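Local atomic coordinates of transcription regulator AmtR (Mycobacterium smegmatis, PDB entry 5E57), a protein that probably binds specific DNA sequences as a dimeric TetR-family transcription factor, and is linked to the control of nitrogen and urea metabolism. Residues R128-R132 with D149-R154; I13-A18 with I55-L59; E66-L70 with Y91-Q95. All blocks are in the same frame, centred on the assembly; numbering follows the deposited sequence.

Interaction 1 (R128-R132 with D149-R154)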
loop_
_atom_site.group_PDB
_atom_site.type_symbol
_atom_site.label_atom_id
_atom_site.label_comp_id
_atom_site.label_asym_id
_atom_site.label_seq_id
_atom_site.Cartn_x
_atom_site.Cartn_y
_atom_site.Cartn_z
ATOM N N ARG A 128 -12.356 7.010 0.347
ATOM C CA ARG A 128 -11.813 6.658 1.652
ATOM C C ARG A 128 -12.803 6.923 2.769
ATOM O O ARG A 128 -12.963 6.107 3.704
ATOM C CB ARG A 128 -10.486 7.368 1.896
ATOM C CG ARG A 128 -9.852 7.121 3.243
ATOM C CD ARG A 128 -8.625 7.960 3.483
ATOM N NE ARG A 128 -7.991 7.684 4.769
ATOM C CZ ARG A 128 -7.130 8.520 5.384
ATOM N NH1 ARG A 128 -6.731 9.623 4.817
ATOM N NH2 ARG A 128 -6.556 8.183 6.504
ATOM N N SER A 129 -13.491 8.051 2.659
ATOM C CA SER A 129 -14.436 8.446 3.684
ATOM C C SER A 129 -15.654 7.521 3.631
ATOM O O SER A 129 -16.242 7.182 4.695
ATOM C CB SER A 129 -14.813 9.933 3.487
ATOM O OG SER A 129 -15.917 10.266 4.303
ATOM N N ALA A 130 -16.038 7.062 2.423
ATOM C CA ALA A 130 -17.133 6.164 2.348
ATOM C C ALA A 130 -16.795 4.858 3.018
ATOM O O ALA A 130 -17.607 4.276 3.710
ATOM C CB ALA A 130 -17.546 5.931 0.919
ATOM N N TYR A 131 -15.606 4.342 2.768
ATOM C CA TYR A 131 -15.179 3.123 3.415
ATOM C C TYR A 131 -15.208 3.255 4.899
ATOM O O TYR A 131 -15.649 2.352 5.603
ATOM C CB TYR A 131 -13.734 2.747 2.989
ATOM C CG TYR A 131 -13.604 1.874 1.746
ATOM C CD1 TYR A 131 -13.650 0.505 1.838
ATOM C CD2 TYR A 131 -13.308 2.425 0.492
ATOM C CE1 TYR A 131 -13.468 -0.307 0.728
ATOM C CE2 TYR A 131 -13.129 1.619 -0.609
ATOM C CZ TYR A 131 -13.216 0.248 -0.489
ATOM O OH TYR A 131 -13.037 -0.557 -1.634
ATOM N N ARG A 132 -14.680 4.376 5.409
ATOM C CA ARG A 132 -14.566 4.511 6.842
ATOM C C ARG A 132 -15.970 4.541 7.524
ATOM O O ARG A 132 -16.135 3.984 8.643
ATOM C CB ARG A 132 -13.762 5.795 7.167
ATOM C CG ARG A 132 -13.535 5.997 8.635
ATOM C CD ARG A 132 -13.097 7.392 9.005
ATOM N NE ARG A 132 -11.854 7.704 8.284
ATOM C CZ ARG A 132 -10.618 7.329 8.645
ATOM N NH1 ARG A 132 -10.389 6.615 9.750
ATOM N NH2 ARG A 132 -9.587 7.697 7.883
ATOM N N ASP A 149 -11.071 1.575 11.665
ATOM C CA ASP A 149 -11.976 1.898 10.596
ATOM C C ASP A 149 -11.368 2.298 9.267
ATOM O O ASP A 149 -12.077 2.307 8.301
ATOM C CB ASP A 149 -13.074 2.867 11.064
ATOM C CG ASP A 149 -12.583 4.240 11.430
ATOM O OD1 ASP A 149 -11.377 4.565 11.300
ATOM O OD2 ASP A 149 -13.464 4.989 11.872
ATOM N N ASP A 150 -10.081 2.640 9.199
ATOM C CA ASP A 150 -9.358 2.916 7.889
ATOM C C ASP A 150 -8.779 1.672 7.232
ATOM O O ASP A 150 -8.434 1.713 6.027
ATOM C CB ASP A 150 -8.217 3.924 8.098
ATOM C CG ASP A 150 -7.840 4.688 6.835
ATOM O OD1 ASP A 150 -8.684 5.200 6.025
ATOM O OD2 ASP A 150 -6.648 4.898 6.676
ATOM N N LEU A 151 -8.728 0.552 7.973
ATOM C CA LEU A 151 -7.996 -0.583 7.521
ATOM C C LEU A 151 -8.638 -1.307 6.334
ATOM O O LEU A 151 -7.914 -1.771 5.469
ATOM C CB LEU A 151 -7.645 -1.517 8.661
ATOM C CG LEU A 151 -6.823 -0.810 9.765
ATOM C CD1 LEU A 151 -6.510 -1.829 10.817
ATOM C CD2 LEU A 151 -5.539 -0.173 9.259
ATOM N N PRO A 152 -9.960 -1.295 6.197
ATOM C CA PRO A 152 -10.465 -1.977 4.986
ATOM C C PRO A 152 -10.082 -1.265 3.715
ATOM O O PRO A 152 -9.743 -1.923 2.681
ATOM C CB PRO A 152 -11.979 -1.923 5.161
ATOM C CG PRO A 152 -12.138 -2.023 6.615
ATOM C CD PRO A 152 -11.050 -1.115 7.167
ATOM N N PHE A 153 -10.048 0.070 3.791
ATOM C CA PHE A 153 -9.529 0.864 2.638
ATOM C C PHE A 153 -8.091 0.509 2.353
ATOM O O PHE A 153 -7.721 0.290 1.205
ATOM C CB PHE A 153 -9.688 2.352 2.900
ATOM C CG PHE A 153 -9.112 3.245 1.851
ATOM C CD1 PHE A 153 -9.703 3.384 0.646
ATOM C CD2 PHE A 153 -8.015 4.077 2.151
ATOM C CE1 PHE A 153 -9.191 4.280 -0.304
ATOM C CE2 PHE A 153 -7.505 4.948 1.218
ATOM C CZ PHE A 153 -8.093 5.050 -0.014
ATOM N N ARG A 154 -7.292 0.473 3.362
ATOM C CA ARG A 154 -5.866 0.182 3.178
ATOM C C ARG A 154 -5.640 -1.238 2.636
ATOM O O ARG A 154 -4.795 -1.417 1.773
ATOM C CB ARG A 154 -5.129 0.376 4.468
ATOM C CG ARG A 154 -5.220 1.770 5.056
ATOM C CD ARG A 154 -4.625 2.788 4.118
ATOM N NE ARG A 154 -4.912 4.161 4.513
ATOM C CZ ARG A 154 -4.710 5.233 3.742
ATOM N NH1 ARG A 154 -4.248 5.128 2.528
ATOM N NH2 ARG A 154 -5.028 6.430 4.176
HETATM O O HOH W 1 -11.202 4.453 5.053
#
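With its CG trans to the backbone N (chi1 178°) and the rest of the chain straight as far as NE, R128 stretches across F153 and sets its guanidinium beside the carboxylate of D150. R132, one helical turn on, instead folds at its third torsion (-58°), which turns its own guanidinium back toward D149 and D150. R128 takes D150 side-on with two nitrogens. R128 NE points almost perfectly straight at D150 OD1 (2.9 Å, 178° at the hydrogen), within the guanidinium plane and on the syn side of the carboxylate. R128 NH2 reaches D150 OD2 at a longer 3.3 Å, from above the carboxylate plane. R154 NE comes to D150 OD2 from the opposite face at 2.9 Å, leaving the carboxylate clasped between two arginines. R132 NH1 makes a weak hydrogen bond to D149 OD1 (2.8 Å), while R132 NH2, 3.2 Å from D150 OD1, contributes charge attraction alone. A water bridges R128 O and D150 OD1, donating to both. Beside the charged network, R128 CB sits over the centre of the F153 ring, a CH-pi contact 3.8 Å from the centroid, and Y131 CD2 meets F153 CD1 at 3.7 Å, the two rings oblique to each other. The Y131 hydroxyl bonds to D92 on helix 82-98. R154 NH2 lies over the face of the R128 guanidinium, 3.2 Å from R128 CZ, a pairing of like charges that D150 bridges. D166 and D165 of the second subunit add further acidic partners, forming salt bridges with R128 NH2 and R154 NH2 respectively. The network therefore ties helix 118-142 to the chain leading into helix 151-165, and to that helix through R154; its acidic partners across the dimer interface probably help to stabilise both arginines where they crowd together.

Interaction 2 (I13-A18 with I55-L59)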
loop_
_atom_site.group_PDB
_atom_site.type_symbol
_atom_site.label_atom_id
_atom_site.label_comp_id
_atom_site.label_asym_id
_atom_site.label_seq_id
_atom_site.Cartn_x
_atom_site.Cartn_y
_atom_site.Cartn_z
ATOM N N ILE A 13 -4.090 5.953 -26.553
ATOM C CA ILE A 13 -3.203 6.888 -25.925
ATOM C C ILE A 13 -3.168 6.570 -24.454
ATOM O O ILE A 13 -2.061 6.482 -23.891
ATOM C CB ILE A 13 -3.635 8.344 -26.144
ATOM C CG1 ILE A 13 -3.453 8.705 -27.610
ATOM C CG2 ILE A 13 -2.799 9.271 -25.278
ATOM C CD1 ILE A 13 -4.297 9.909 -28.011
ATOM N N LEU A 14 -4.337 6.369 -23.858
ATOM C CA LEU A 14 -4.412 6.078 -22.412
ATOM C C LEU A 14 -3.668 4.772 -22.105
ATOM O O LEU A 14 -2.898 4.690 -21.137
ATOM C CB LEU A 14 -5.866 6.010 -21.932
ATOM C CG LEU A 14 -6.628 7.358 -21.777
ATOM C CD1 LEU A 14 -8.102 7.037 -21.602
ATOM C CD2 LEU A 14 -6.093 8.149 -20.583
ATOM N N ASP A 15 -3.874 3.745 -22.942
ATOM C CA ASP A 15 -3.229 2.470 -22.718
ATOM C C ASP A 15 -1.709 2.579 -22.824
ATOM O O ASP A 15 -0.980 1.950 -22.032
ATOM C CB ASP A 15 -3.762 1.358 -23.656
ATOM C CG ASP A 15 -3.037 -0.003 -23.417
ATOM O OD1 ASP A 15 -3.051 -0.594 -22.285
ATOM O OD2 ASP A 15 -2.440 -0.494 -24.378
ATOM N N ALA A 16 -1.228 3.318 -23.844
ATOM C CA ALA A 16 0.168 3.496 -24.052
ATOM C C ALA A 16 0.811 4.287 -22.887
ATOM O O ALA A 16 1.887 3.927 -22.418
ATOM C CB ALA A 16 0.412 4.184 -25.399
ATOM N N ALA A 17 0.142 5.340 -22.425
ATOM C CA ALA A 17 0.632 6.145 -21.300
ATOM C C ALA A 17 0.619 5.335 -19.988
ATOM O O ALA A 17 1.523 5.510 -19.131
ATOM C CB ALA A 17 -0.224 7.398 -21.134
ATOM N N ALA A 18 -0.410 4.503 -19.796
ATOM C CA ALA A 18 -0.476 3.728 -18.499
ATOM C C ALA A 18 0.738 2.805 -18.434
ATOM O O ALA A 18 1.360 2.591 -17.415
ATOM C CB ALA A 18 -1.779 2.936 -18.400
ATOM N N ILE A 55 -3.632 13.512 -19.230
ATOM C CA ILE A 55 -3.643 12.032 -19.475
ATOM C C ILE A 55 -3.694 11.291 -18.120
ATOM O O ILE A 55 -4.498 10.380 -17.903
ATOM C CB ILE A 55 -2.382 11.586 -20.269
ATOM C CG1 ILE A 55 -2.382 12.257 -21.672
ATOM C CG2 ILE A 55 -2.323 10.086 -20.377
ATOM C CD1 ILE A 55 -1.079 12.108 -22.444
ATOM N N LEU A 56 -2.835 11.731 -17.215
ATOM C CA LEU A 56 -2.757 11.199 -15.865
ATOM C C LEU A 56 -4.058 11.387 -15.126
ATOM O O LEU A 56 -4.498 10.480 -14.413
ATOM C CB LEU A 56 -1.595 11.865 -15.078
ATOM C CG LEU A 56 -1.323 11.419 -13.627
ATOM C CD1 LEU A 56 -0.958 9.941 -13.582
ATOM C CD2 LEU A 56 -0.206 12.212 -12.974
ATOM N N ASP A 57 -4.702 12.540 -15.321
ATOM C CA ASP A 57 -6.014 12.748 -14.705
ATOM C C ASP A 57 -7.023 11.721 -15.150
ATOM O O ASP A 57 -7.706 11.134 -14.311
ATOM C CB ASP A 57 -6.556 14.140 -14.967
ATOM C CG ASP A 57 -7.092 14.801 -13.672
ATOM O OD1 ASP A 57 -6.900 14.236 -12.543
ATOM O OD2 ASP A 57 -7.706 15.886 -13.818
ATOM N N ALA A 58 -7.108 11.460 -16.458
ATOM C CA ALA A 58 -8.068 10.485 -16.908
ATOM C C ALA A 58 -7.715 9.061 -16.374
ATOM O O ALA A 58 -8.567 8.334 -15.946
ATOM C CB ALA A 58 -8.156 10.526 -18.396
ATOM N N LEU A 59 -6.450 8.681 -16.380
ATOM C CA LEU A 59 -6.059 7.393 -15.825
ATOM C C LEU A 59 -6.425 7.234 -14.371
ATOM O O LEU A 59 -7.008 6.226 -14.012
ATOM C CB LEU A 59 -4.561 7.136 -16.011
ATOM C CG LEU A 59 -4.096 7.012 -17.449
ATOM C CD1 LEU A 59 -2.598 7.094 -17.541
ATOM C CD2 LEU A 59 -4.623 5.717 -18.068
#
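L14 and L59 lie side by side, pointing in opposite senses, with L14 CD2 and L59 CD2 3.8 Å apart. L14 CD2 also rests on A58 CB at 3.8 Å and reaches I55 CG2 at 4.2 Å, so one methyl touches three residues of the facing helix. L59 CD2 in turn lies against the backbone of helix 9-23, 3.7 Å from L14 O, and brushes A18 CB at 4.0 Å. The closest carbon pair is A17 CB with I55 CG2, at 3.5 Å rather tighter than ordinary van der Waals contact. A chi1 of -63° sets I55 CG1 beside the backbone N and trans to the carbonyl carbon, which leaves CG2 trans to the N and in contact with A17. No hydrogen bond joins the segments; A17 and A18 present only short methyls to the longer I55 and L59. The segment axes cross almost perpendicularly, at -93°, with a closest approach of 10.2 Å. In the next shell, helix 9-23 also reaches helix 52-61 through R10, which touches A58, and F21, which packs on both I55 and L59, while F49 covers L14 and I55. I34 of helix 31-38, within the predicted helix-turn-helix, touches A17 and I55. Helix 52-61 thus packs across helix 9-23, with helix 31-38 against both, in what is probably the DNA-binding domain.

Interaction 3 (E66-L70 with Y91-Q95)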
loop_
_atom_site.group_PDB
_atom_site.type_symbol
_atom_site.label_atom_id
_atom_site.label_comp_id
_atom_site.label_asym_id
_atom_site.label_seq_id
_atom_site.Cartn_x
_atom_site.Cartn_y
_atom_site.Cartn_z
ATOM N N GLU A 66 -15.872 4.424 -10.688
ATOM C CA GLU A 66 -16.861 3.383 -10.504
ATOM C C GLU A 66 -16.928 2.833 -9.097
ATOM O O GLU A 66 -17.994 2.613 -8.610
ATOM C CB GLU A 66 -16.645 2.280 -11.537
ATOM C CG GLU A 66 -16.960 2.779 -12.932
ATOM C CD GLU A 66 -16.717 1.722 -14.001
ATOM O OE1 GLU A 66 -15.975 0.735 -13.786
ATOM O OE2 GLU A 66 -17.252 1.896 -15.066
ATOM N N PRO A 67 -15.793 2.630 -8.420
ATOM C CA PRO A 67 -15.924 2.254 -7.012
ATOM C C PRO A 67 -16.659 3.321 -6.181
ATOM O O PRO A 67 -17.399 2.997 -5.246
ATOM C CB PRO A 67 -14.471 2.117 -6.546
ATOM C CG PRO A 67 -13.730 1.718 -7.758
ATOM C CD PRO A 67 -14.423 2.392 -8.908
ATOM N N LEU A 68 -16.484 4.575 -6.544
ATOM C CA LEU A 68 -17.134 5.633 -5.818
ATOM C C LEU A 68 -18.631 5.683 -6.119
ATOM O O LEU A 68 -19.408 5.987 -5.223
ATOM C CB LEU A 68 -16.439 6.952 -6.065
ATOM C CG LEU A 68 -16.733 8.130 -5.173
ATOM C CD1 LEU A 68 -16.679 7.795 -3.688
ATOM C CD2 LEU A 68 -15.710 9.216 -5.503
ATOM N N GLU A 69 -19.040 5.368 -7.345
ATOM C CA GLU A 69 -20.456 5.256 -7.648
ATOM C C GLU A 69 -21.079 4.202 -6.773
ATOM O O GLU A 69 -22.105 4.465 -6.113
ATOM C CB GLU A 69 -20.677 4.914 -9.113
ATOM C CG GLU A 69 -20.224 6.053 -10.024
ATOM C CD GLU A 69 -20.071 5.558 -11.473
ATOM O OE1 GLU A 69 -20.101 4.328 -11.723
ATOM O OE2 GLU A 69 -19.893 6.360 -12.376
ATOM N N LEU A 70 -20.420 3.037 -6.694
ATOM C CA LEU A 70 -20.866 1.936 -5.827
ATOM C C LEU A 70 -20.944 2.303 -4.332
ATOM O O LEU A 70 -21.972 2.095 -3.660
ATOM C CB LEU A 70 -19.988 0.702 -6.008
ATOM C CG LEU A 70 -20.375 -0.478 -5.141
ATOM C CD1 LEU A 70 -21.850 -0.882 -5.355
ATOM C CD2 LEU A 70 -19.489 -1.700 -5.398
ATOM N N TYR A 91 -15.646 -5.493 -5.118
ATOM C CA TYR A 91 -15.764 -4.800 -6.362
ATOM C C TYR A 91 -14.566 -3.996 -6.598
ATOM O O TYR A 91 -14.010 -3.974 -7.713
ATOM C CB TYR A 91 -17.006 -3.892 -6.356
ATOM C CG TYR A 91 -17.201 -3.096 -7.620
ATOM C CD1 TYR A 91 -17.834 -3.670 -8.742
ATOM C CD2 TYR A 91 -16.758 -1.796 -7.726
ATOM C CE1 TYR A 91 -18.028 -2.951 -9.913
ATOM C CE2 TYR A 91 -17.004 -1.032 -8.893
ATOM C CZ TYR A 91 -17.637 -1.610 -9.995
ATOM O OH TYR A 91 -17.880 -0.918 -11.173
ATOM N N ASP A 92 -14.146 -3.293 -5.573
ATOM C CA ASP A 92 -13.036 -2.336 -5.772
ATOM C C ASP A 92 -11.714 -3.105 -5.936
ATOM O O ASP A 92 -10.932 -2.834 -6.862
ATOM C CB ASP A 92 -12.976 -1.395 -4.555
ATOM C CG ASP A 92 -12.202 -0.124 -4.810
ATOM O OD1 ASP A 92 -11.630 0.052 -5.918
ATOM O OD2 ASP A 92 -12.144 0.671 -3.821
ATOM N N ALA A 93 -11.421 -4.035 -5.016
ATOM C CA ALA A 93 -10.177 -4.821 -5.118
ATOM C C ALA A 93 -10.137 -5.531 -6.492
ATOM O O ALA A 93 -9.058 -5.564 -7.185
ATOM C CB ALA A 93 -10.127 -5.808 -3.986
ATOM N N SER A 94 -11.264 -6.091 -6.907
ATOM C CA SER A 94 -11.305 -6.673 -8.271
ATOM C C SER A 94 -10.924 -5.716 -9.372
ATOM O O SER A 94 -10.092 -6.050 -10.274
ATOM C CB SER A 94 -12.652 -7.240 -8.588
ATOM O OG SER A 94 -13.060 -8.155 -7.574
ATOM N N GLN A 95 -11.505 -4.513 -9.361
ATOM C CA GLN A 95 -11.143 -3.526 -10.406
ATOM C C GLN A 95 -9.644 -3.112 -10.405
ATOM O O GLN A 95 -9.020 -2.966 -11.476
ATOM C CB GLN A 95 -12.007 -2.276 -10.264
ATOM C CG GLN A 95 -13.386 -2.476 -10.898
ATOM C CD GLN A 95 -13.956 -1.189 -11.489
ATOM O OE1 GLN A 95 -14.951 -1.202 -12.242
ATOM N NE2 GLN A 95 -13.326 -0.061 -11.143
#
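Y91 and L70 make the close-packed end of this contact: L70 CD2 presses on Y91 CB at 3.4 Å and on Y91 CG at 3.5 Å. Trans about its first torsion (chi1 179°), the Y91 side chain projects to the facing helix and runs alongside P67, whose N lies at the edge of the tyrosine ring, near its plane. Farther along the ring, Y91 OH comes within 3.4 Å of E66 CB. P67 is snug too. Its ring leans on D92, with P67 CG 3.3 Å from D92 OD1, at the point where the backbones approach most closely. The helix segments run antiparallel, 173° between their directions, with axes 10.0 Å apart. Toward solvent the fit relaxes. There E66 extends its chain past the end of the tyrosine to come near Q95, and these ends lie on the rim of the contact. On the buried side, by contrast, the carboxylate of D92 has a definite partner in Y131 of helix 118-142. An acetate ion, probably from the crystallisation liquor, lies about 3 Å from the D92 side chain. The chemistry is therefore mixed: apolar carbons and a tyrosine ring hold the helices together, polar ends gather at the outer rim, and the buried carboxylate of D92 is held by Y131.

Along the chain the order is interaction 2, interaction 3, interaction 1, each closing before the next opens. Interaction 2 probably belongs to the DNA-binding domain, and its centre lies about 27 Å from that of interaction 1, on the opposite side of the chain's centre. Interaction 3 falls between, about 19 Å from interaction 2 and 13 Å from interaction 1, centre to centre. Helix 52-61 passes directly on to helix 65-75, linking interactions 2 and 3 through the sequence although they do not touch. Interactions 1 and 3 do touch, where Y131 meets D92. The series thus leads from the predicted DNA-binding end through the larger helical domain to the dimer interface, a layout consistent with TetR-family regulators.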